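PDB 4A8X: RNA-binding protein with serine-rich domain 1 from Homo sapiens, which joins pre- and post-splicing mRNP complexes as an auxiliary component of the exon junction complex, and whose RNA recognition motif is required to form the ASAP complex. Local coordinates for residues Ile24-Tyr28 and Lys62-Met67; Ile9-Asn15 and Ile72-Thr78. All coordinates share one frame; numbering follows the deposited sequence.

Contact 1 of 2, residues Ile24-Tyr28 and Lys62-Met67; sequences IFSTY and KALKHM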
loop_
_atom_site.group_PDB
_atom_site.type_symbol
_atom_site.label_atom_id
_atom_site.label_comp_id
_atom_site.label_asym_id
_atom_site.label_seq_id
_atom_site.Cartn_x
_atom_site.Cartn_y
_atom_site.Cartn_z
ATOM N N ILE A 24 -1.644 3.074 -14.937
ATOM C CA ILE A 24 -3.023 3.232 -14.551
ATOM C C ILE A 24 -3.704 4.368 -15.360
ATOM O O ILE A 24 -4.803 4.204 -15.876
ATOM C CB ILE A 24 -3.114 3.511 -13.012
ATOM C CG1 ILE A 24 -2.820 2.221 -12.229
ATOM C CG2 ILE A 24 -4.452 4.081 -12.648
ATOM C CD1 ILE A 24 -2.550 2.471 -10.719
ATOM N N PHE A 25 -3.066 5.518 -15.444
ATOM C CA PHE A 25 -3.721 6.688 -16.013
ATOM C C PHE A 25 -3.688 6.704 -17.545
ATOM O O PHE A 25 -4.479 7.394 -18.206
ATOM C CB PHE A 25 -3.145 7.940 -15.361
ATOM C CG PHE A 25 -3.752 8.176 -14.006
ATOM C CD1 PHE A 25 -4.932 8.857 -13.895
ATOM C CD2 PHE A 25 -3.183 7.619 -12.863
ATOM C CE1 PHE A 25 -5.552 9.022 -12.637
ATOM C CE2 PHE A 25 -3.797 7.772 -11.616
ATOM C CZ PHE A 25 -4.993 8.485 -11.522
ATOM N N SER A 26 -2.810 5.894 -18.102
ATOM C CA SER A 26 -2.781 5.705 -19.554
ATOM C C SER A 26 -4.079 5.046 -20.009
ATOM O O SER A 26 -4.472 5.164 -21.181
ATOM C CB SER A 26 -1.579 4.862 -19.968
ATOM O OG SER A 26 -0.405 5.665 -19.956
ATOM N N THR A 27 -4.754 4.366 -19.087
ATOM C CA THR A 27 -6.120 3.884 -19.329
ATOM C C THR A 27 -7.014 4.999 -19.909
ATOM O O THR A 27 -7.960 4.705 -20.636
ATOM C CB THR A 27 -6.807 3.339 -18.008
ATOM O OG1 THR A 27 -6.000 2.315 -17.426
ATOM C CG2 THR A 27 -8.199 2.723 -18.301
ATOM N N TYR A 28 -6.739 6.258 -19.553
ATOM C CA TYR A 28 -7.687 7.342 -19.823
ATOM C C TYR A 28 -7.231 8.266 -20.965
ATOM O O TYR A 28 -7.977 9.158 -21.366
ATOM C CB TYR A 28 -8.043 8.135 -18.527
ATOM C CG TYR A 28 -8.577 7.194 -17.491
ATOM C CD1 TYR A 28 -9.829 6.643 -17.621
ATOM C CD2 TYR A 28 -7.796 6.791 -16.395
ATOM C CE1 TYR A 28 -10.331 5.732 -16.710
ATOM C CE2 TYR A 28 -8.288 5.852 -15.482
ATOM C CZ TYR A 28 -9.559 5.346 -15.634
ATOM O OH TYR A 28 -10.073 4.427 -14.750
ATOM N N LYS A 62 -11.835 12.714 -18.478
ATOM C CA LYS A 62 -12.151 11.289 -18.326
ATOM C C LYS A 62 -11.454 10.705 -17.111
ATOM O O LYS A 62 -12.052 9.922 -16.341
ATOM C CB LYS A 62 -11.721 10.492 -19.548
ATOM C CG LYS A 62 -12.380 9.096 -19.624
ATOM C CD LYS A 62 -11.960 8.325 -20.873
ATOM C CE LYS A 62 -12.411 6.855 -20.795
ATOM N NZ LYS A 62 -12.128 6.094 -22.061
ATOM N N ALA A 63 -10.189 11.062 -16.964
ATOM C CA ALA A 63 -9.415 10.582 -15.810
ATOM C C ALA A 63 -10.024 11.071 -14.512
ATOM O O ALA A 63 -10.156 10.314 -13.541
ATOM C CB ALA A 63 -7.977 11.027 -15.893
ATOM N N LEU A 64 -10.379 12.343 -14.478
ATOM C CA LEU A 64 -10.989 12.921 -13.277
ATOM C C LEU A 64 -12.331 12.240 -12.964
ATOM O O LEU A 64 -12.623 11.927 -11.820
ATOM C CB LEU A 64 -11.218 14.421 -13.482
ATOM C CG LEU A 64 -9.966 15.308 -13.613
ATOM C CD1 LEU A 64 -10.338 16.732 -14.003
ATOM C CD2 LEU A 64 -9.185 15.338 -12.291
ATOM N N LYS A 65 -13.139 12.073 -14.005
ATOM C CA LYS A 65 -14.416 11.358 -13.953
ATOM C C LYS A 65 -14.313 9.946 -13.298
ATOM O O LYS A 65 -15.078 9.634 -12.369
ATOM C CB LYS A 65 -14.957 11.291 -15.399
ATOM C CG LYS A 65 -16.368 10.817 -15.570
ATOM C CD LYS A 65 -16.823 10.890 -17.051
ATOM C CE LYS A 65 -17.943 9.880 -17.317
ATOM N NZ LYS A 65 -18.374 9.807 -18.741
ATOM N N HIS A 66 -13.357 9.123 -13.752
ATOM C CA HIS A 66 -13.192 7.745 -13.268
ATOM C C HIS A 66 -12.336 7.577 -12.013
ATOM O O HIS A 66 -12.440 6.557 -11.338
ATOM C CB HIS A 66 -12.623 6.853 -14.379
ATOM C CG HIS A 66 -13.553 6.701 -15.544
ATOM N ND1 HIS A 66 -13.911 7.762 -16.345
ATOM C CD2 HIS A 66 -14.233 5.629 -16.009
ATOM C CE1 HIS A 66 -14.765 7.346 -17.271
ATOM N NE2 HIS A 66 -14.972 6.058 -17.089
ATOM N N MET A 67 -11.475 8.533 -11.694
ATOM C CA MET A 67 -10.490 8.275 -10.636
ATOM C C MET A 67 -10.466 9.246 -9.442
ATOM O O MET A 67 -9.772 8.984 -8.467
ATOM C CB MET A 67 -9.090 8.166 -11.241
ATOM C CG MET A 67 -8.846 6.843 -11.962
ATOM S SD MET A 67 -9.024 5.328 -10.953
ATOM C CE MET A 67 -7.413 5.258 -10.121
HETATM O O HOH W 1 -9.563 5.788 -22.831
#
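The two helices of the RNA recognition motif meet where Tyr28, at the C-terminal side of helix 18-26, lies against Ala63, His66 and Met67 of helix 57-67. The Tyr28 ring lies lengthwise along the second helix, with Tyr28 CG 3.9 Å from Ala63 CA. Farther along the ring, Tyr28 CE1 comes to 3.5 Å from His66 CB, and on the other rim Tyr28 CE2 lies 3.7 Å from Met67 CG. CG of Tyr28 stands anti to the carbonyl carbon (chi1 -56°), which brings the ring onto this helix. The His66 and Tyr28 rings are oblique, with planes at 39°. His66 ND1 donates to Lys62 O at 2.8 Å. The backbone N of His66 reaches the same oxygen from the opposite face of its plane, and the ND1 bond helps fix the imidazole's rotation.

In this beta-alpha-beta-beta-alpha-beta fold both helices pack on one side of the sheet. Phe25 faces inward onto the sheet, where it also touches Ile31. Ala63 CB sits at the edge of the Phe25 ring, and Phe25 CE1 lies 3.9 Å from Met67 CB. Met67 bends at chi2 and chi3, which carries its CE methyl to 4.1 Å from Ile24 CG2. At the exposed end, the extended Lys62 chain crosses Tyr28 at about a right angle. A water joins Lys62 NZ to Thr27 O. His66 also makes backbone hydrogen bonds to the chain of another protein.

Contact 2 of 2, residues Ile9-Asn15 and Ile72-Thr78; sequences IGRLTRN and IDGQEIT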
loop_
_atom_site.group_PDB
_atom_site.type_symbol
_atom_site.label_atom_id
_atom_site.label_comp_id
_atom_site.label_asym_id
_atom_site.label_seq_id
_atom_site.Cartn_x
_atom_site.Cartn_y
_atom_site.Cartn_z
ATOM N N ILE A 9 -2.854 14.052 -8.710
ATOM C CA ILE A 9 -3.304 12.826 -8.056
ATOM C C ILE A 9 -2.769 12.781 -6.623
ATOM O O ILE A 9 -1.561 12.870 -6.414
ATOM C CB ILE A 9 -2.767 11.572 -8.798
ATOM C CG1 ILE A 9 -3.085 11.635 -10.291
ATOM C CG2 ILE A 9 -3.306 10.300 -8.174
ATOM C CD1 ILE A 9 -4.565 11.918 -10.623
ATOM N N GLY A 10 -3.671 12.636 -5.648
ATOM C CA GLY A 10 -3.310 12.708 -4.239
ATOM C C GLY A 10 -3.598 11.413 -3.487
ATOM O O GLY A 10 -4.353 10.556 -3.961
ATOM N N ARG A 11 -2.988 11.289 -2.312
ATOM C CA ARG A 11 -3.182 10.141 -1.414
ATOM C C ARG A 11 -2.614 8.828 -1.978
ATOM O O ARG A 11 -3.175 7.759 -1.795
ATOM C CB ARG A 11 -4.672 9.982 -1.075
ATOM C CG ARG A 11 -5.293 11.132 -0.248
ATOM C CD ARG A 11 -4.796 11.147 1.228
ATOM N NE ARG A 11 -5.154 9.931 1.987
ATOM C CZ ARG A 11 -4.476 9.450 3.039
ATOM N NH1 ARG A 11 -3.387 10.069 3.493
ATOM N NH2 ARG A 11 -4.879 8.326 3.635
ATOM N N LEU A 12 -1.496 8.917 -2.668
ATOM C CA LEU A 12 -0.843 7.738 -3.196
ATOM C C LEU A 12 -0.119 7.061 -2.048
ATOM O O LEU A 12 0.620 7.740 -1.309
ATOM C CB LEU A 12 0.161 8.141 -4.288
ATOM C CG LEU A 12 -0.426 8.753 -5.574
ATOM C CD1 LEU A 12 0.660 9.099 -6.631
ATOM C CD2 LEU A 12 -1.455 7.792 -6.210
ATOM N N THR A 13 -0.302 5.750 -1.875
ATOM C CA THR A 13 0.475 5.044 -0.872
ATOM C C THR A 13 1.971 5.027 -1.182
ATOM O O THR A 13 2.394 5.291 -2.321
ATOM C CB THR A 13 0.005 3.609 -0.625
ATOM O OG1 THR A 13 0.526 2.771 -1.630
ATOM C CG2 THR A 13 -1.515 3.515 -0.562
ATOM N N ARG A 14 2.771 4.702 -0.152
ATOM C CA ARG A 14 4.209 4.554 -0.302
ATOM C C ARG A 14 4.632 3.375 -1.202
ATOM O O ARG A 14 5.792 3.252 -1.564
ATOM C CB ARG A 14 4.823 4.453 1.107
ATOM C CG ARG A 14 6.326 4.307 1.212
ATOM C CD ARG A 14 6.749 4.802 2.612
ATOM N NE ARG A 14 6.582 6.252 2.712
ATOM C CZ ARG A 14 6.569 6.935 3.851
ATOM N NH1 ARG A 14 6.696 6.315 5.026
ATOM N NH2 ARG A 14 6.427 8.250 3.817
ATOM N N ASN A 15 3.709 2.471 -1.547
ATOM C CA ASN A 15 4.025 1.421 -2.516
ATOM C C ASN A 15 3.937 1.918 -3.987
ATOM O O ASN A 15 4.439 1.254 -4.897
ATOM C CB ASN A 15 3.029 0.233 -2.411
ATOM C CG ASN A 15 3.218 -0.606 -1.186
ATOM O OD1 ASN A 15 4.342 -0.851 -0.730
ATOM N ND2 ASN A 15 2.110 -1.079 -0.636
ATOM N N ILE A 72 -6.258 3.239 -5.413
ATOM C CA ILE A 72 -4.962 2.727 -5.849
ATOM C C ILE A 72 -4.223 2.135 -4.632
ATOM O O ILE A 72 -4.097 2.798 -3.590
ATOM C CB ILE A 72 -4.090 3.807 -6.530
ATOM C CG1 ILE A 72 -4.796 4.479 -7.741
ATOM C CG2 ILE A 72 -2.714 3.172 -6.949
ATOM C CD1 ILE A 72 -3.929 5.531 -8.521
ATOM N N ASP A 73 -3.778 0.899 -4.780
ATOM C CA ASP A 73 -3.166 0.108 -3.707
ATOM C C ASP A 73 -3.933 0.162 -2.397
ATOM O O ASP A 73 -3.338 0.426 -1.333
ATOM C CB ASP A 73 -1.712 0.556 -3.462
ATOM C CG ASP A 73 -0.969 -0.377 -2.540
ATOM O OD1 ASP A 73 -1.252 -1.600 -2.547
ATOM O OD2 ASP A 73 -0.092 0.131 -1.791
ATOM N N GLY A 74 -5.251 -0.038 -2.472
ATOM C CA GLY A 74 -6.084 -0.216 -1.302
ATOM C C GLY A 74 -6.465 1.065 -0.607
ATOM O O GLY A 74 -7.000 1.041 0.491
ATOM N N GLN A 75 -6.178 2.189 -1.244
ATOM C CA GLN A 75 -6.439 3.489 -0.663
ATOM C C GLN A 75 -7.201 4.381 -1.654
ATOM O O GLN A 75 -6.889 4.436 -2.848
ATOM C CB GLN A 75 -5.105 4.159 -0.260
ATOM C CG GLN A 75 -5.273 5.456 0.508
ATOM C CD GLN A 75 -4.058 5.750 1.349
ATOM O OE1 GLN A 75 -3.875 5.159 2.427
ATOM N NE2 GLN A 75 -3.179 6.624 0.836
ATOM N N GLU A 76 -8.210 5.079 -1.154
ATOM C CA GLU A 76 -8.934 6.050 -1.962
ATOM C C GLU A 76 -8.060 7.279 -2.314
ATOM O O GLU A 76 -7.343 7.818 -1.464
ATOM C CB GLU A 76 -10.224 6.447 -1.274
ATOM C CG GLU A 76 -11.075 7.426 -2.074
ATOM C CD GLU A 76 -12.463 7.686 -1.475
ATOM O OE1 GLU A 76 -13.061 6.760 -0.859
ATOM O OE2 GLU A 76 -12.948 8.827 -1.647
ATOM N N ILE A 77 -8.075 7.682 -3.591
ATOM C CA ILE A 77 -7.200 8.780 -4.063
ATOM C C ILE A 77 -8.056 9.985 -4.473
ATOM O O ILE A 77 -9.269 9.873 -4.615
ATOM C CB ILE A 77 -6.340 8.389 -5.308
ATOM C CG1 ILE A 77 -7.253 8.044 -6.484
ATOM C CG2 ILE A 77 -5.381 7.201 -5.009
ATOM C CD1 ILE A 77 -6.585 8.254 -7.829
ATOM N N THR A 78 -7.422 11.132 -4.600
ATOM C CA THR A 78 -8.075 12.353 -5.099
ATOM C C THR A 78 -7.516 12.645 -6.505
ATOM O O THR A 78 -6.374 12.307 -6.797
ATOM C CB THR A 78 -7.791 13.563 -4.202
ATOM O OG1 THR A 78 -6.370 13.816 -4.126
ATOM C CG2 THR A 78 -8.354 13.335 -2.789
HETATM O O HOH W 2 -2.856 5.385 -3.237
HETATM O O HOH W 3 -7.556 8.557 1.033
#
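Asp73 OD2 takes two hydrogen bonds from the opposite segment. Thr13 OG1 donates to its anti lone pair at 2.7 Å, and Asn15 ND2 meets its syn side at 2.8 Å. With an alanine here, Thr13 OG1 and Asn15 ND2 would probably lose their shared acceptor, and the Asn15 amide would be freer to turn. Thr13 OG1 also accepts from the backbone N of Asn15, an ST turn. Gln75 NE2 donates to Arg11 O at 2.9 Å, coming from above the carbonyl plane. The Gln75 amide stacks on the Arg11 guanidinium with planes 15° apart, helped by the bends at chi2 and chi3 of Arg11.

The segments join the first and last main strands of the RNA recognition motif. Gly10 and Thr78 form an antiparallel hydrogen-bonded pair, with Gly10 N to Thr78 O at 3.0 Å. Ile72 to Gln75 form a type I' turn that presents Asp73 and Gln75. One water links Arg11 O, Thr13 N and Ile72 O. On the side that faces the helices, Leu12 CD2 packs 4.1 Å from Ile72 CD1. Asp73 OD1 and Asn15 ND2 also hydrogen-bond the backbone of another protein's chain.

In the fold
From the N terminus, strand 6-10 leads through the first segment of contact 2 into helix 18-26, whose last part carries the first segment of contact 1. The chain then forms strands 31-39 and 46-54 and enters helix 57-67, where contact 1 closes its loop. Strand 71-72 and the turn into strand 75-82 follow, and contact 2 closes the wider loop. Contact 1 is therefore nested within contact 2. It ties helix to helix, whereas contact 2 ties the first strand to the last. Their centres lie about 14 Å apart. They touch directly: Phe25 packs on Ile9 and Ile72, and Met67 packs on Ile72 and Ile77, joining helices to sheet.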